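PDB 6JOO: CRISPR-associated protein,CRISPR-associated endonuclease Cas9 from Corynebacterium diphtheriae, which uses a guide RNA to recognise matching double-stranded DNA of invading genetic elements and, in its natural full-length form, cuts both strands with RuvC and HNH nuclease domains. Local coordinates for residues A263-Q268 with D348-I353. Sequence-based numbering, arbitrary orientation.
With nucleotides of chain B.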
ATOM      1  N   ALA A 263      -8.892  28.317   9.686  1.00139.47           N
ATOM      2  CA  ALA A 263      -8.406  29.594   9.156  1.00152.38           C
ATOM      3  C   ALA A 263      -9.327  30.126   8.060  1.00157.71           C
ATOM      4  O   ALA A 263      -8.877  30.707   7.070  1.00165.03           O
ATOM      5  CB  ALA A 263      -6.968  29.484   8.647  1.00143.68           C
ATOM      6  N   SER A 264     -10.629  29.923   8.235  1.00129.17           N
ATOM      7  CA  SER A 264     -11.636  30.548   7.396  1.00130.42           C
ATOM      8  C   SER A 264     -12.463  31.501   8.245  1.00135.12           C
ATOM      9  O   SER A 264     -12.605  31.310   9.458  1.00139.77           O
ATOM     10  CB  SER A 264     -12.547  29.510   6.734  1.00109.74           C
ATOM     11  OG  SER A 264     -13.317  28.817   7.700  1.00 94.05           O
ATOM     12  N   ASP A 265     -13.007  32.538   7.601  1.00119.84           N
ATOM     13  CA  ASP A 265     -13.851  33.478   8.330  1.00135.26           C
ATOM     14  C   ASP A 265     -15.022  32.765   8.991  1.00125.84           C
ATOM     15  O   ASP A 265     -15.491  33.195  10.049  1.00144.52           O
ATOM     16  CB  ASP A 265     -14.346  34.588   7.398  1.00149.43           C
ATOM     17  CG  ASP A 265     -14.991  35.743   8.154  1.00159.42           C
ATOM     18  OD1 ASP A 265     -16.071  35.549   8.747  1.00160.09           O
ATOM     19  OD2 ASP A 265     -14.406  36.847   8.166  1.00165.62           O
ATOM     20  N   ALA A 266     -15.490  31.663   8.402  1.00 96.82           N
ATOM     21  CA  ALA A 266     -16.543  30.878   9.036  1.00 99.57           C
ATOM     22  C   ALA A 266     -16.073  30.308  10.369  1.00110.31           C
ATOM     23  O   ALA A 266     -16.621  30.637  11.427  1.00115.37           O
ATOM     24  CB  ALA A 266     -17.001  29.760   8.098  1.00 72.77           C
ATOM     25  N   PHE A 267     -15.041  29.460  10.338  1.00142.11           N
ATOM     26  CA  PHE A 267     -14.613  28.754  11.543  1.00138.34           C
ATOM     27  C   PHE A 267     -14.095  29.718  12.600  1.00143.33           C
ATOM     28  O   PHE A 267     -14.390  29.569  13.792  1.00144.28           O
ATOM     29  CB  PHE A 267     -13.543  27.715  11.196  1.00126.52           C
ATOM     30  CG  PHE A 267     -13.005  26.976  12.394  1.00125.04           C
ATOM     31  CD1 PHE A 267     -13.738  25.955  12.979  1.00121.80           C
ATOM     32  CD2 PHE A 267     -11.771  27.302  12.936  1.00127.79           C
ATOM     33  CE1 PHE A 267     -13.253  25.274  14.079  1.00116.79           C
ATOM     34  CE2 PHE A 267     -11.281  26.622  14.039  1.00123.00           C
ATOM     35  CZ  PHE A 267     -12.023  25.607  14.609  1.00118.38           C
ATOM     36  N   GLN A 268     -13.311  30.711  12.184  1.00122.70           N
ATOM     37  CA  GLN A 268     -12.781  31.674  13.141  1.00138.07           C
ATOM     38  C   GLN A 268     -13.907  32.435  13.829  1.00152.47           C
ATOM     39  O   GLN A 268     -13.923  32.562  15.058  1.00158.00           O
ATOM     40  CB  GLN A 268     -11.814  32.625  12.438  1.00139.46           C
ATOM     41  CG  GLN A 268     -10.595  31.921  11.857  1.00130.59           C
ATOM     42  CD  GLN A 268      -9.527  31.621  12.898  1.00135.27           C
ATOM     43  OE1 GLN A 268      -9.760  31.754  14.099  1.00145.63           O
ATOM     44  NE2 GLN A 268      -8.345  31.221  12.438  1.00129.37           N
ATOM     45  N   ASP A 348      -7.843  34.418  13.920  1.00157.54           N
ATOM     46  CA  ASP A 348      -6.390  34.299  13.830  1.00144.11           C
ATOM     47  C   ASP A 348      -5.872  34.610  12.429  1.00141.89           C
ATOM     48  O   ASP A 348      -4.814  35.233  12.278  1.00146.74           O
ATOM     49  CB  ASP A 348      -5.956  32.897  14.260  1.00122.01           C
ATOM     50  CG  ASP A 348      -5.741  32.785  15.761  1.00132.51           C
ATOM     51  OD1 ASP A 348      -4.786  33.406  16.278  1.00150.22           O
ATOM     52  OD2 ASP A 348      -6.533  32.080  16.425  1.00133.94           O
ATOM     53  N   THR A 349      -6.593  34.176  11.392  1.00132.02           N
ATOM     54  CA  THR A 349      -6.116  34.378  10.026  1.00136.79           C
ATOM     55  C   THR A 349      -6.030  35.861   9.679  1.00143.15           C
ATOM     56  O   THR A 349      -5.052  36.309   9.072  1.00133.25           O
ATOM     57  CB  THR A 349      -7.019  33.644   9.032  1.00134.85           C
ATOM     58  OG1 THR A 349      -7.130  34.410   7.824  1.00149.67           O
ATOM     59  CG2 THR A 349      -8.393  33.432   9.618  1.00128.60           C
ATOM     60  N   ASN A 350      -7.050  36.639  10.055  1.00133.47           N
ATOM     61  CA  ASN A 350      -7.031  38.065   9.744  1.00142.39           C
ATOM     62  C   ASN A 350      -5.902  38.779  10.478  1.00146.22           C
ATOM     63  O   ASN A 350      -5.256  39.671   9.916  1.00145.01           O
ATOM     64  CB  ASN A 350      -8.382  38.700  10.077  1.00147.96           C
ATOM     65  CG  ASN A 350      -9.446  38.387   9.040  1.00145.43           C
ATOM     66  OD1 ASN A 350      -9.151  37.845   7.976  1.00138.88           O
ATOM     67  ND2 ASN A 350     -10.692  38.737   9.343  1.00152.93           N
ATOM     68  N   ARG A 351      -5.645  38.399  11.733  1.00141.59           N
ATOM     69  CA  ARG A 351      -4.509  38.963  12.455  1.00144.61           C
ATOM     70  C   ARG A 351      -3.196  38.583  11.782  1.00135.34           C
ATOM     71  O   ARG A 351      -2.303  39.421  11.615  1.00140.15           O
ATOM     72  CB  ARG A 351      -4.510  38.492  13.910  1.00147.50           C
ATOM     73  CG  ARG A 351      -5.814  38.701  14.652  1.00153.82           C
ATOM     74  CD  ARG A 351      -5.754  38.086  16.042  1.00153.25           C
ATOM     75  NE  ARG A 351      -5.092  38.947  17.020  1.00161.07           N
ATOM     76  CZ  ARG A 351      -3.839  38.784  17.436  1.00163.18           C
ATOM     77  NH1 ARG A 351      -3.105  37.787  16.961  1.00156.15           N
ATOM     78  NH2 ARG A 351      -3.321  39.617  18.330  1.00171.13           N
ATOM     79  N   SER A 352      -3.063  37.315  11.385  1.00143.10           N
ATOM     80  CA  SER A 352      -1.819  36.863  10.773  1.00146.67           C
ATOM     81  C   SER A 352      -1.580  37.546   9.433  1.00146.90           C
ATOM     82  O   SER A 352      -0.431  37.796   9.052  1.00149.57           O
ATOM     83  CB  SER A 352      -1.840  35.343  10.607  1.00141.20           C
ATOM     84  OG  SER A 352      -2.203  34.699  11.817  1.00144.31           O
ATOM     85  N   ILE A 353      -2.654  37.864   8.707  1.00139.96           N
ATOM     86  CA  ILE A 353      -2.509  38.464   7.383  1.00138.86           C
ATOM     87  C   ILE A 353      -2.009  39.903   7.491  1.00154.25           C
ATOM     88  O   ILE A 353      -1.065  40.299   6.799  1.00163.13           O
ATOM     89  CB  ILE A 353      -3.836  38.379   6.604  1.00128.86           C
ATOM     90  CG1 ILE A 353      -4.056  36.957   6.077  1.00121.61           C
ATOM     91  CG2 ILE A 353      -3.863  39.378   5.454  1.00120.19           C
ATOM     92  CD1 ILE A 353      -5.187  36.831   5.073  1.00118.72           C
TER
ATOM     93  P     U B   6      -9.916  24.738  17.616  1.00154.97           P
ATOM     94  OP1   U B   6      -9.433  25.518  16.449  1.00151.91           O
ATOM     95  OP2   U B   6      -9.678  23.275  17.682  1.00152.96           O
ATOM     96  O5'   U B   6      -9.276  25.387  18.918  1.00162.85           O
ATOM     97  C5'   U B   6      -7.958  25.057  19.312  1.00166.13           C
ATOM     98  C4'   U B   6      -7.840  24.976  20.811  1.00172.45           C
ATOM     99  O4'   U B   6      -8.979  24.261  21.357  1.00172.41           O
ATOM    100  C3'   U B   6      -6.636  24.210  21.330  1.00174.46           C
ATOM    101  O3'   U B   6      -5.460  24.998  21.343  1.00178.92           O
ATOM    102  C2'   U B   6      -7.091  23.768  22.715  1.00177.12           C
ATOM    103  O2'   U B   6      -6.969  24.831  23.647  1.00182.28           O
ATOM    104  C1'   U B   6      -8.579  23.501  22.477  1.00174.90           C
ATOM    105  N1    U B   6      -8.862  22.075  22.195  1.00171.34           N
ATOM    106  C2    U B   6      -8.743  21.158  23.223  1.00173.99           C
ATOM    107  O2    U B   6      -8.407  21.455  24.357  1.00179.53           O
ATOM    108  N3    U B   6      -9.031  19.862  22.871  1.00170.02           N
ATOM    109  C4    U B   6      -9.422  19.404  21.629  1.00164.89           C
ATOM    110  O4    U B   6      -9.646  18.203  21.471  1.00162.60           O
ATOM    111  C5    U B   6      -9.525  20.416  20.625  1.00162.89           C
ATOM    112  C6    U B   6      -9.251  21.684  20.937  1.00166.11           C
TER
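Ala263 and Thr349 bring the two backbones together, their CA atoms 5.4 Å apart, where the N-terminal ends of helices 265-277 and 348-355 meet, both within the alpha-helical lobe part of this engineered Cas9 chain. The contact is a worked example of side chains meeting at helix starts. Ser264 is the N-cap of the first helix: its OG accepts from Phe267 N over 3.2 Å in a nearly straight bond (173°) and is also hydrogen-bonded to Leu261 O. Gln268, its chain bent at chi2, reaches the first turn of the second helix, where its OE1 takes a weak hydrogen bond from Asp348 N at 3.3 Å. The Gln268 and Asp348 side chains cross at about a right angle, their amide and carboxylate planes 55° apart, with NE2 packed 3.4 Å from Asp348 CB. Arg271 ties the pair together, hydrogen-bonding to Gln268 OE1 and forming a salt bridge with Asp348 OD2. Beside the amide Thr349 supplies the apolar contact, its methyl CG2 resting 3.5 Å from Gln268 CG while its CB packs against Ala263 CB. Phe267 turns instead to the RNA: chi1 (178°) sets CG anti to the backbone N, and the ring edge meets U6 of chain B, CZ lying 3.2 Å from the phosphate oxygen OP1.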